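PDB 3RH3: DUF3829 domain-containing protein from Bacteroides thetaiotaomicron, which is of unknown function; the natural protein is predicted to be a lipoprotein, which would probably place it at the cell envelope. Local coordinates for residues A[174-178]-A[232-236]. Numbering follows the deposited sequence.
Sequences VQSIM and FMNDM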
ATOM      1  N   VAL A 174      -0.094  -6.742  -4.401  1.00 31.13           N
ATOM      2  CA  VAL A 174       1.075  -6.103  -4.984  1.00 31.19           C
ATOM      3  C   VAL A 174       1.418  -4.824  -4.175  1.00 33.98           C
ATOM      4  O   VAL A 174       2.589  -4.596  -3.820  1.00 32.03           O
ATOM      5  CB  VAL A 174       0.905  -5.820  -6.510  1.00 35.46           C
ATOM      6  CG1 VAL A 174       1.955  -4.828  -7.018  1.00 34.60           C
ATOM      7  CG2 VAL A 174       0.953  -7.118  -7.322  1.00 35.39           C
ATOM      8  N   GLN A 175       0.386  -4.020  -3.880  1.00 32.16           N
ATOM      9  CA  GLN A 175       0.501  -2.777  -3.118  1.00 31.98           C
ATOM     10  C   GLN A 175       1.090  -3.077  -1.714  1.00 33.94           C
ATOM     11  O   GLN A 175       1.976  -2.343  -1.269  1.00 32.72           O
ATOM     12  CB  GLN A 175      -0.875  -2.108  -3.029  1.00 33.65           C
ATOM     13  CG  GLN A 175      -0.934  -0.895  -2.108  1.00 50.95           C
ATOM     14  CD  GLN A 175      -2.299  -0.261  -2.098  1.00 74.49           C
ATOM     15  OE1 GLN A 175      -2.497   0.822  -2.637  1.00 72.07           O
ATOM     16  NE2 GLN A 175      -3.277  -0.926  -1.509  1.00 70.99           N
ATOM     17  N   SER A 176       0.622  -4.155  -1.042  1.00 30.66           N
ATOM     18  CA  SER A 176       1.180  -4.569   0.268  1.00 32.16           C
ATOM     19  C   SER A 176       2.680  -4.939   0.136  1.00 35.66           C
ATOM     20  O   SER A 176       3.497  -4.520   0.968  1.00 36.06           O
ATOM     21  CB  SER A 176       0.414  -5.757   0.849  1.00 36.39           C
ATOM     22  OG  SER A 176      -0.913  -5.385   1.172  1.00 46.89           O
ATOM     23  N   ILE A 177       3.036  -5.677  -0.933  1.00 30.90           N
ATOM     24  CA  ILE A 177       4.445  -6.072  -1.163  1.00 30.51           C
ATOM     25  C   ILE A 177       5.320  -4.817  -1.366  1.00 35.34           C
ATOM     26  O   ILE A 177       6.429  -4.738  -0.800  1.00 33.67           O
ATOM     27  CB  ILE A 177       4.589  -7.072  -2.340  1.00 32.94           C
ATOM     28  CG1 ILE A 177       3.831  -8.377  -2.028  1.00 33.03           C
ATOM     29  CG2 ILE A 177       6.064  -7.382  -2.619  1.00 32.99           C
ATOM     30  CD1 ILE A 177       3.493  -9.228  -3.221  1.00 36.25           C
HETATM   31  N   MSE A 178       4.815  -3.836  -2.169  1.00 32.57           N
HETATM   32  CA  MSE A 178       5.558  -2.605  -2.446  1.00 32.25           C
HETATM   33  C   MSE A 178       5.730  -1.805  -1.167  1.00 36.08           C
HETATM   34  O   MSE A 178       6.817  -1.288  -0.919  1.00 34.91           O
HETATM   35  CB  MSE A 178       4.875  -1.783  -3.546  1.00 33.65           C
HETATM   36  CG  MSE A 178       5.144  -2.381  -4.946  1.00 39.02           C
HETATM   37 SE   MSE A 178       7.014  -2.128  -5.450  0.75 44.36          SE
HETATM   38  CE  MSE A 178       6.818  -0.375  -6.147  1.00 42.80           C
ATOM     39  N   PHE A 232       6.080  -8.602 -12.322  1.00 32.92           N
ATOM     40  CA  PHE A 232       6.253  -7.897 -11.054  1.00 31.25           C
ATOM     41  C   PHE A 232       6.945  -8.812 -10.073  1.00 33.76           C
ATOM     42  O   PHE A 232       7.892  -8.418  -9.396  1.00 34.81           O
ATOM     43  CB  PHE A 232       4.905  -7.374 -10.477  1.00 31.81           C
ATOM     44  CG  PHE A 232       5.073  -6.939  -9.047  1.00 32.91           C
ATOM     45  CD1 PHE A 232       5.695  -5.731  -8.741  1.00 35.76           C
ATOM     46  CD2 PHE A 232       4.746  -7.799  -7.998  1.00 34.69           C
ATOM     47  CE1 PHE A 232       5.926  -5.363  -7.406  1.00 36.63           C
ATOM     48  CE2 PHE A 232       4.992  -7.433  -6.664  1.00 36.62           C
ATOM     49  CZ  PHE A 232       5.587  -6.221  -6.381  1.00 34.26           C
HETATM   50  N   MSE A 233       6.463 -10.026  -9.996  1.00 29.26           N
HETATM   51  CA  MSE A 233       6.994 -11.053  -9.103  1.00 30.00           C
HETATM   52  C   MSE A 233       8.476 -11.399  -9.385  1.00 34.78           C
HETATM   53  O   MSE A 233       9.238 -11.583  -8.432  1.00 33.26           O
HETATM   54  CB  MSE A 233       6.122 -12.317  -9.178  1.00 30.83           C
HETATM   55  CG  MSE A 233       4.833 -12.138  -8.382  1.00 34.01           C
HETATM   56 SE   MSE A 233       3.698 -13.699  -8.440  0.75 38.52          SE
HETATM   57  CE  MSE A 233       4.285 -14.561  -6.946  1.00 35.03           C
ATOM     58  N   ASN A 234       8.879 -11.424 -10.672  1.00 33.42           N
ATOM     59  CA  ASN A 234      10.257 -11.670 -11.063  1.00 34.45           C
ATOM     60  C   ASN A 234      11.138 -10.494 -10.644  1.00 39.47           C
ATOM     61  O   ASN A 234      12.236 -10.702 -10.112  1.00 38.91           O
ATOM     62  CB  ASN A 234      10.360 -11.916 -12.583  1.00 35.38           C
ATOM     63  CG  ASN A 234       9.747 -13.232 -13.020  1.00 54.29           C
ATOM     64  OD1 ASN A 234       9.669 -14.203 -12.268  1.00 46.87           O
ATOM     65  ND2 ASN A 234       9.311 -13.300 -14.256  1.00 46.53           N
ATOM     66  N   ASP A 235      10.637  -9.268 -10.864  1.00 35.50           N
ATOM     67  CA  ASP A 235      11.345  -8.036 -10.518  1.00 34.95           C
ATOM     68  C   ASP A 235      11.460  -7.905  -8.988  1.00 37.91           C
ATOM     69  O   ASP A 235      12.529  -7.564  -8.493  1.00 39.79           O
ATOM     70  CB  ASP A 235      10.631  -6.811 -11.121  1.00 34.87           C
ATOM     71  CG  ASP A 235      10.622  -6.721 -12.644  1.00 43.94           C
ATOM     72  OD1 ASP A 235      11.123  -7.674 -13.314  1.00 47.67           O
ATOM     73  OD2 ASP A 235      10.147  -5.688 -13.174  1.00 43.15           O
HETATM   74  N   MSE A 236      10.389  -8.217  -8.246  1.00 31.69           N
HETATM   75  CA  MSE A 236      10.388  -8.111  -6.784  1.00 28.65           C
HETATM   76  C   MSE A 236      11.282  -9.206  -6.188  1.00 36.79           C
HETATM   77  O   MSE A 236      12.035  -8.891  -5.275  1.00 38.26           O
HETATM   78  CB  MSE A 236       8.965  -8.117  -6.187  1.00 27.74           C
HETATM   79  CG  MSE A 236       8.935  -7.972  -4.660  1.00 30.46           C
HETATM   80 SE   MSE A 236      10.004  -6.444  -3.963  0.75 33.45          SE
HETATM   81  CE  MSE A 236       8.695  -4.974  -4.355  1.00 29.02           C
TER
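F232 of helix 216-240 puts its ring against V174, I177 and M178 of helix 161-181, in the core of an all-helical bundle in the C-terminal DUF3829-like domain. The two segments run nearly parallel, 13° apart. The segment axes come no closer than 12.0 Å, so side chains alone bridge the gap and no hydrogen bond crosses it. The tight part surrounds the ring. V174 CG1 sits over the centre of one face, 3.9 Å from the ring centroid, in a CH-pi contact. On the opposite face lies M236 CB, from F232's own helix, offset toward the rim. M178 supplies a Met-aromatic contact at the edge: its SE lies in the ring plane, 3.9 Å from F232 CE1. With CG2 anti to the backbone N, I177 brings this methyl to 3.6 Å from M236 CG. Without the ring, as with an alanine here, a gap would probably open between V174 and M236, and M178 SE would lose its aromatic partner. The outer side is looser. N234 is exposed, and the side chains of N234 and D235 stay clear of segment 174-178; D235 OD2 is hydrogen-bonded to Y257 OH. On the M178 side, M253 of helix 247-257 touches both M178 and M236. There the selenomethionine chains of M178 and M236, each bent at chi2 and chi3, bring M178 SE within 3.5 Å of M236 CE.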